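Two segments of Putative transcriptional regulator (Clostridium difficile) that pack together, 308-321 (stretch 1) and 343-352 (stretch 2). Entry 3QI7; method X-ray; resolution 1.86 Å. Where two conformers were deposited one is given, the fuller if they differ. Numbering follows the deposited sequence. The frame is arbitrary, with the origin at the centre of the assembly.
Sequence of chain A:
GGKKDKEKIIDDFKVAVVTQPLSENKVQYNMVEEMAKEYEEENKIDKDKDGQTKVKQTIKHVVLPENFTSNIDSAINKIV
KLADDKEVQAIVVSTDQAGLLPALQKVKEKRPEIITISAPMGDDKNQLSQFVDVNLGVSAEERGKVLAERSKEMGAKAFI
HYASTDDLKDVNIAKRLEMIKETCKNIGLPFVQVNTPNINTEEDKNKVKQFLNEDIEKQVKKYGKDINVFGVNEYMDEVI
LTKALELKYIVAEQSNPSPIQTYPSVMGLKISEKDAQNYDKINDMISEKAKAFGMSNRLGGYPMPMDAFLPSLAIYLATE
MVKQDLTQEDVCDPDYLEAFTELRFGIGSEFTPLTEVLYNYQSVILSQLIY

Stretch 1, residues 308-321: AFLPSLAIYLATEM
Stretch 2, residues 343-352: LRFGIGSEFT

A helix packs against a helix end and the loop and strand that follow it, through an aromatic and aliphatic core joined by an arginine that reaches a tyrosine, a glutamate and a water. The two stretches bury 459 Å² between them, both sides summed. No direct hydrogen bond crosses the contact.

Stretch 1 is helical throughout, with phi/psi near -62/-44 from F309 on; A308 is at -93/-41. Its backbone bonds run from residue i to i-4, from S312 N to A308 O (3.2 Å) through M321 N to L317 O (2.8 Å). The helix is kinked at P311, whose nitrogen carries no hydrogen and makes no bond to the turn before. M321 is selenomethionine and stays out of the contact.

Stretch 2 begins as the last turn of a helix, 343-345. G346 then leaves helical geometry with phi/psi 61/32, a positive phi that favours glycine. I347 and G348 are extended, and 349-352 form a strand (S349 -160/166, E350 -137/127, F351 -111/137, T352 -131/127). The nearest CA atoms are Y316 CA and R344 CA, 7.8 Å apart.

F345 is the centre of the contact. It points toward stretch 1 with chi1 m (-60°) and chi2 87°, and its side chain sits as a knob among F309, S312, L313 and Y316. F309, chi1 t and chi2 76°, leaves its backbone sideways, but its ring reaches across. It turns an edge to the face of F345, with centroids 4.9 Å apart, planes at 55° and F309 CE1 3.7 Å from F345 CE1. Y316, chi1 m (-77°) and chi2 -45°, also presents an edge to F345, in an offset arrangement with centroids 5.6 Å apart and planes at 74°. Y316 CD2 lies 3.8 Å from F345 CZ. The F345 ring edge meets the backbone at L313 N, 3.7 Å from F345 CZ, and a side chain at S312 OG, 3.8 Å from F345 CE2. S312, chi1 t (-168°), points toward stretch 2.

The loop and strand extend the apolar surface. I347, chi1 p and chi2 t, places I347 CD1 4.2 Å from F309 CE1. F351, chi1 m and chi2 78°, points toward the helix and is buried. F351 CZ lies 3.6 Å from L313 CD2, which approaches the ring edge, and 4.5 Å from F309 CE2. Apolar side chains suit these places, where the neighbours are L313 and F309. L313, chi1 t and chi2 p, touches both F345 and F351, with L313 CB 4.2 Å from F345 CE1.

R344 is partly exposed, so its aliphatic stem can lie on Y316 while its charged tip meets E320. Chi1 and chi2 are m, chi3 t and chi4 -95°. R344 CD sits over one face of Y316, 3.9 Å from the ring centroid and 17° off its normal, a CH-pi contact. R344 NH2 forms a salt bridge with E320 OE1 at 3.4 Å, and the carboxylate oxygen lies near the guanidinium plane. E320 has chi1 t, chi2 p and chi3 16°. One water accepts from R344 NE at 3.0 Å and donates to Y316 O at 2.6 Å, joining the arginine to the helix backbone.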

ATOM      1  N   ALA A 308       3.706   2.060  -3.049  1.00 17.89           N
ATOM      2  CA  ALA A 308       5.136   2.189  -3.348  1.00 18.92           C
ATOM      3  C   ALA A 308       6.024   1.180  -2.606  1.00 19.95           C
ATOM      4  O   ALA A 308       6.947   0.601  -3.177  1.00 20.97           O
ATOM      5  CB  ALA A 308       5.624   3.641  -3.086  1.00 19.13           C
ATOM      6  N   PHE A 309       5.726   0.949  -1.336  1.00 20.98           N
ATOM      7  CA  PHE A 309       6.517   0.021  -0.545  1.00 18.40           C
ATOM      8  C   PHE A 309       6.509  -1.424  -1.040  1.00 19.41           C
ATOM      9  O   PHE A 309       7.580  -2.026  -1.146  1.00 17.55           O
ATOM     10  CB  PHE A 309       6.118   0.096   0.952  1.00 14.95           C
ATOM     11  CG  PHE A 309       6.892  -0.833   1.813  1.00 17.62           C
ATOM     12  CD1 PHE A 309       8.201  -0.547   2.163  1.00 15.26           C
ATOM     13  CD2 PHE A 309       6.330  -2.059   2.218  1.00 19.04           C
ATOM     14  CE1 PHE A 309       8.941  -1.436   2.972  1.00 18.59           C
ATOM     15  CE2 PHE A 309       7.039  -2.946   3.020  1.00 21.25           C
ATOM     16  CZ  PHE A 309       8.359  -2.652   3.375  1.00 16.65           C
ATOM     17  N   LEU A 310       5.340  -2.001  -1.314  1.00 17.51           N
ATOM     18  CA  LEU A 310       5.284  -3.422  -1.652  1.00 20.00           C
ATOM     19  C   LEU A 310       6.121  -3.734  -2.902  1.00 21.21           C
ATOM     20  O   LEU A 310       6.972  -4.634  -2.863  1.00 23.08           O
ATOM     21  CB  LEU A 310       3.845  -3.947  -1.803  1.00 20.73           C
ATOM     22  CG  LEU A 310       3.050  -4.018  -0.496  1.00 21.90           C
ATOM     23  CD1 LEU A 310       1.536  -4.129  -0.784  1.00 21.30           C
ATOM     24  CD2 LEU A 310       3.579  -5.162   0.437  1.00 27.43           C
ATOM     25  N   PRO A 311       5.889  -3.010  -4.007  1.00 21.55           N
ATOM     26  CA  PRO A 311       6.716  -3.311  -5.192  1.00 21.14           C
ATOM     27  C   PRO A 311       8.223  -3.015  -4.986  1.00 20.13           C
ATOM     28  O   PRO A 311       9.055  -3.780  -5.454  1.00 18.84           O
ATOM     29  CB  PRO A 311       6.091  -2.434  -6.299  1.00 23.25           C
ATOM     30  CG  PRO A 311       5.403  -1.371  -5.576  1.00 20.68           C
ATOM     31  CD  PRO A 311       4.882  -1.984  -4.310  1.00 21.74           C
ATOM     32  N   SER A 312       8.572  -1.948  -4.278  0.50 22.17           N
ATOM     33  CA  SER A 312       9.992  -1.672  -4.022  0.50 20.56           C
ATOM     34  C   SER A 312      10.637  -2.747  -3.144  0.50 21.28           C
ATOM     35  O   SER A 312      11.773  -3.142  -3.400  0.50 22.05           O
ATOM     36  CB  SER A 312      10.194  -0.296  -3.398  0.50 21.68           C
ATOM     37  OG  SER A 312      11.567   0.041  -3.426  0.50 18.77           O
ATOM     38  N   LEU A 313       9.931  -3.202  -2.110  1.00 19.20           N
ATOM     39  CA  LEU A 313      10.425  -4.300  -1.271  1.00 21.25           C
ATOM     40  C   LEU A 313      10.570  -5.572  -2.099  1.00 22.19           C
ATOM     41  O   LEU A 313      11.567  -6.299  -1.975  1.00 21.31           O
ATOM     42  CB  LEU A 313       9.485  -4.567  -0.078  1.00 22.54           C
ATOM     43  CG  LEU A 313       9.728  -5.858   0.725  1.00 20.83           C
ATOM     44  CD1 LEU A 313      11.128  -5.809   1.361  1.00 21.59           C
ATOM     45  CD2 LEU A 313       8.663  -6.133   1.806  1.00 21.21           C
ATOM     46  N   ALA A 314       9.549  -5.874  -2.900  1.00 21.20           N
ATOM     47  CA  ALA A 314       9.574  -7.095  -3.754  1.00 21.18           C
ATOM     48  C   ALA A 314      10.746  -7.076  -4.735  1.00 21.41           C
ATOM     49  O   ALA A 314      11.417  -8.106  -4.934  1.00 20.77           O
ATOM     50  CB  ALA A 314       8.224  -7.289  -4.508  1.00 18.20           C
ATOM     51  N   ILE A 315      11.015  -5.922  -5.334  1.00 19.88           N
ATOM     52  CA  ILE A 315      12.175  -5.822  -6.253  1.00 22.65           C
ATOM     53  C   ILE A 315      13.515  -6.100  -5.515  1.00 22.18           C
ATOM     54  O   ILE A 315      14.353  -6.858  -6.005  1.00 23.86           O
ATOM     55  CB  ILE A 315      12.198  -4.454  -6.970  1.00 24.03           C
ATOM     56  CG1 ILE A 315      10.985  -4.342  -7.908  1.00 22.58           C
ATOM     57  CG2 ILE A 315      13.517  -4.262  -7.757  1.00 25.99           C
ATOM     58  CD1 ILE A 315      10.610  -2.926  -8.227  1.00 18.93           C
ATOM     59  N   TYR A 316      13.707  -5.477  -4.356  1.00 23.22           N
ATOM     60  CA  TYR A 316      14.928  -5.657  -3.562  1.00 21.58           C
ATOM     61  C   TYR A 316      15.088  -7.102  -3.126  1.00 23.79           C
ATOM     62  O   TYR A 316      16.202  -7.635  -3.126  1.00 23.37           O
ATOM     63  CB  TYR A 316      14.930  -4.757  -2.311  1.00 22.97           C
ATOM     64  CG  TYR A 316      15.256  -3.287  -2.542  1.00 21.18           C
ATOM     65  CD1 TYR A 316      16.305  -2.886  -3.356  1.00 26.87           C
ATOM     66  CD2 TYR A 316      14.531  -2.313  -1.918  1.00 26.98           C
ATOM     67  CE1 TYR A 316      16.604  -1.516  -3.549  1.00 29.58           C
ATOM     68  CE2 TYR A 316      14.806  -0.969  -2.103  1.00 26.82           C
ATOM     69  CZ  TYR A 316      15.844  -0.574  -2.913  1.00 32.09           C
ATOM     70  OH  TYR A 316      16.074   0.774  -3.066  1.00 33.17           O
ATOM     71  N   LEU A 317      13.978  -7.752  -2.766  1.00 21.92           N
ATOM     72  CA  LEU A 317      13.998  -9.147  -2.335  1.00 24.93           C
ATOM     73  C   LEU A 317      14.365 -10.055  -3.497  1.00 25.62           C
ATOM     74  O   LEU A 317      15.210 -10.957  -3.350  1.00 27.94           O
ATOM     75  CB  LEU A 317      12.612  -9.544  -1.793  1.00 25.81           C
ATOM     76  CG  LEU A 317      12.451 -10.576  -0.691  1.00 33.82           C
ATOM     77  CD1 LEU A 317      13.498 -10.453   0.433  1.00 25.88           C
ATOM     78  CD2 LEU A 317      11.015 -10.423  -0.146  1.00 31.08           C
ATOM     79  N   ALA A 318      13.698  -9.856  -4.634  1.00 25.73           N
ATOM     80  CA  ALA A 318      13.997 -10.647  -5.830  1.00 24.73           C
ATOM     81  C   ALA A 318      15.489 -10.553  -6.167  1.00 25.72           C
ATOM     82  O   ALA A 318      16.157 -11.558  -6.367  1.00 25.40           O
ATOM     83  CB  ALA A 318      13.149 -10.189  -7.028  1.00 27.28           C
ATOM     84  N   THR A 319      16.017  -9.339  -6.229  1.00 25.53           N
ATOM     85  CA  THR A 319      17.456  -9.127  -6.511  1.00 27.59           C
ATOM     86  C   THR A 319      18.371  -9.886  -5.531  1.00 28.14           C
ATOM     87  O   THR A 319      19.336 -10.565  -5.933  1.00 30.81           O
ATOM     88  CB  THR A 319      17.776  -7.618  -6.501  1.00 28.10           C
ATOM     89  OG1 THR A 319      16.975  -6.985  -7.504  1.00 31.45           O
ATOM     90  CG2 THR A 319      19.274  -7.353  -6.772  1.00 28.38           C
ATOM     91  N   GLU A 320      18.062  -9.786  -4.245  1.00 27.68           N
ATOM     92  CA  GLU A 320      18.855 -10.444  -3.218  1.00 28.34           C
ATOM     93  C   GLU A 320      18.766 -11.951  -3.387  1.00 28.40           C
ATOM     94  O   GLU A 320      19.760 -12.679  -3.227  1.00 25.49           O
ATOM     95  CB  GLU A 320      18.351 -10.045  -1.833  1.00 29.10           C
ATOM     96  CG  GLU A 320      19.035 -10.725  -0.639  1.00 31.46           C
ATOM     97  CD  GLU A 320      20.391 -10.137  -0.295  1.00 40.26           C
ATOM     98  OE1 GLU A 320      20.699  -9.028  -0.767  1.00 40.54           O
ATOM     99  OE2 GLU A 320      21.144 -10.798   0.470  1.00 44.79           O
HETATM  100  N   MSE A 321      17.553 -12.414  -3.680  1.00 28.21           N
HETATM  101  CA  MSE A 321      17.312 -13.850  -3.822  1.00 29.01           C
HETATM  102  C   MSE A 321      18.090 -14.415  -5.006  1.00 31.10           C
HETATM  103  O   MSE A 321      18.652 -15.513  -4.910  1.00 31.10           O
HETATM  104  CB  MSE A 321      15.800 -14.137  -3.983  1.00 28.13           C
HETATM  105  CG  MSE A 321      15.010 -13.990  -2.693  1.00 22.36           C
HETATM  106 SE   MSE A 321      13.059 -14.112  -3.010  0.75 29.12          SE
HETATM  107  CE  MSE A 321      13.016 -16.092  -2.918  1.00 21.08           C
ATOM    108  N   LEU A 343      17.194  -2.691   6.764  1.00 21.05           N
ATOM    109  CA  LEU A 343      18.393  -2.595   5.897  1.00 21.34           C
ATOM    110  C   LEU A 343      18.141  -1.733   4.666  1.00 22.58           C
ATOM    111  O   LEU A 343      18.941  -0.848   4.348  1.00 23.48           O
ATOM    112  CB  LEU A 343      18.811  -3.992   5.421  1.00 21.15           C
ATOM    113  CG  LEU A 343      20.071  -4.145   4.569  1.00 25.50           C
ATOM    114  CD1 LEU A 343      21.270  -3.596   5.359  1.00 23.13           C
ATOM    115  CD2 LEU A 343      20.318  -5.622   4.160  1.00 26.64           C
ATOM    116  N   ARG A 344      17.035  -1.972   3.970  1.00 18.69           N
ATOM    117  CA  ARG A 344      16.860  -1.369   2.643  1.00 20.37           C
ATOM    118  C   ARG A 344      16.097  -0.044   2.684  1.00 21.01           C
ATOM    119  O   ARG A 344      16.210   0.714   1.759  1.00 21.81           O
ATOM    120  CB  ARG A 344      16.182  -2.344   1.676  1.00 19.21           C
ATOM    121  CG  ARG A 344      17.059  -3.534   1.233  1.00 23.47           C
ATOM    122  CD  ARG A 344      18.001  -3.145   0.042  1.00 24.53           C
ATOM    123  NE  ARG A 344      18.821  -4.284  -0.339  1.00 32.55           N
ATOM    124  CZ  ARG A 344      20.055  -4.540   0.090  1.00 35.71           C
ATOM    125  NH1 ARG A 344      20.694  -3.703   0.906  1.00 33.82           N
ATOM    126  NH2 ARG A 344      20.655  -5.657  -0.299  1.00 35.61           N
ATOM    127  N   PHE A 345      15.305   0.186   3.728  1.00 20.47           N
ATOM    128  CA  PHE A 345      14.451   1.381   3.851  1.00 21.64           C
ATOM    129  C   PHE A 345      14.692   2.216   5.115  1.00 21.59           C
ATOM    130  O   PHE A 345      14.275   3.382   5.186  1.00 22.39           O
ATOM    131  CB  PHE A 345      12.977   0.988   3.827  1.00 19.70           C
ATOM    132  CG  PHE A 345      12.547   0.283   2.578  1.00 21.64           C
ATOM    133  CD1 PHE A 345      12.679  -1.089   2.457  1.00 20.17           C
ATOM    134  CD2 PHE A 345      12.024   0.993   1.520  1.00 23.17           C
ATOM    135  CE1 PHE A 345      12.264  -1.733   1.328  1.00 24.54           C
ATOM    136  CE2 PHE A 345      11.632   0.361   0.374  1.00 23.61           C
ATOM    137  CZ  PHE A 345      11.758  -1.025   0.273  1.00 20.90           C
ATOM    138  N   GLY A 346      15.327   1.643   6.124  1.00 21.07           N
ATOM    139  CA  GLY A 346      15.484   2.326   7.428  1.00 20.18           C
ATOM    140  C   GLY A 346      14.178   2.659   8.138  1.00 22.23           C
ATOM    141  O   GLY A 346      14.077   3.673   8.854  1.00 24.15           O
ATOM    142  N   ILE A 347      13.174   1.813   7.944  1.00 20.67           N
ATOM    143  CA  ILE A 347      11.905   1.932   8.631  1.00 21.17           C
ATOM    144  C   ILE A 347      11.515   0.621   9.362  1.00 20.76           C
ATOM    145  O   ILE A 347      11.923  -0.503   8.989  1.00 19.82           O
ATOM    146  CB  ILE A 347      10.760   2.398   7.680  1.00 22.69           C
ATOM    147  CG1 ILE A 347      10.326   1.291   6.709  1.00 19.40           C
ATOM    148  CG2 ILE A 347      11.149   3.717   6.933  1.00 20.10           C
ATOM    149  CD1 ILE A 347       9.291   1.791   5.611  1.00 22.52           C
ATOM    150  N   GLY A 348      10.690   0.786  10.395  1.00 18.17           N
ATOM    151  CA  GLY A 348      10.171  -0.367  11.130  1.00 18.91           C
ATOM    152  C   GLY A 348       8.915  -0.882  10.466  1.00 18.37           C
ATOM    153  O   GLY A 348       8.185  -0.156   9.744  1.00 17.60           O
ATOM    154  N   SER A 349       8.636  -2.146  10.726  1.00 17.21           N
ATOM    155  CA  SER A 349       7.526  -2.827  10.112  1.00 18.11           C
ATOM    156  C   SER A 349       7.161  -4.052  10.944  1.00 17.10           C
ATOM    157  O   SER A 349       7.926  -4.478  11.774  1.00 18.66           O
ATOM    158  CB  SER A 349       7.947  -3.306   8.692  1.00 16.32           C
ATOM    159  OG  SER A 349       9.008  -4.267   8.735  1.00 17.89           O
ATOM    160  N   GLU A 350       5.997  -4.620  10.688  1.00 17.30           N
ATOM    161  CA  GLU A 350       5.653  -5.918  11.270  0.50 18.82           C
ATOM    162  C   GLU A 350       5.006  -6.782  10.207  1.00 17.49           C
ATOM    163  O   GLU A 350       4.042  -6.370   9.548  1.00 19.49           O
ATOM    164  CB  GLU A 350       4.718  -5.771  12.486  0.50 19.69           C
ATOM    165  CG  GLU A 350       4.428  -7.100  13.253  0.50 22.50           C
ATOM    166  CD  GLU A 350       3.328  -6.942  14.317  0.50 29.50           C
ATOM    167  OE1 GLU A 350       3.167  -5.823  14.842  0.50 35.12           O
ATOM    168  OE2 GLU A 350       2.610  -7.914  14.625  0.50 17.31           O
ATOM    169  N   PHE A 351       5.555  -7.996  10.047  1.00 18.90           N
ATOM    170  CA  PHE A 351       5.110  -8.965   9.055  1.00 19.99           C
ATOM    171  C   PHE A 351       4.449 -10.155   9.747  1.00 21.58           C
ATOM    172  O   PHE A 351       4.948 -10.652  10.761  1.00 20.79           O
ATOM    173  CB  PHE A 351       6.298  -9.484   8.214  1.00 22.09           C
ATOM    174  CG  PHE A 351       6.814  -8.504   7.181  1.00 21.46           C
ATOM    175  CD1 PHE A 351       7.635  -7.432   7.559  1.00 18.14           C
ATOM    176  CD2 PHE A 351       6.545  -8.672   5.843  1.00 20.77           C
ATOM    177  CE1 PHE A 351       8.121  -6.532   6.614  1.00 19.10           C
ATOM    178  CE2 PHE A 351       7.027  -7.761   4.896  1.00 22.84           C
ATOM    179  CZ  PHE A 351       7.814  -6.707   5.283  1.00 21.16           C
ATOM    180  N   THR A 352       3.331 -10.608   9.197  1.00 20.30           N
ATOM    181  CA  THR A 352       2.537 -11.676   9.793  1.00 23.36           C
ATOM    182  C   THR A 352       2.192 -12.737   8.750  1.00 18.90           C
ATOM    183  O   THR A 352       1.650 -12.397   7.706  1.00 21.70           O
ATOM    184  CB  THR A 352       1.217 -11.074  10.336  1.00 24.16           C
ATOM    185  OG1 THR A 352       1.521 -10.012  11.244  1.00 25.83           O
ATOM    186  CG2 THR A 352       0.370 -12.145  11.043  1.00 29.49           C
TER
HETATM  187  O   HOH W   1      18.265  -6.071  -2.679  1.00 27.28           O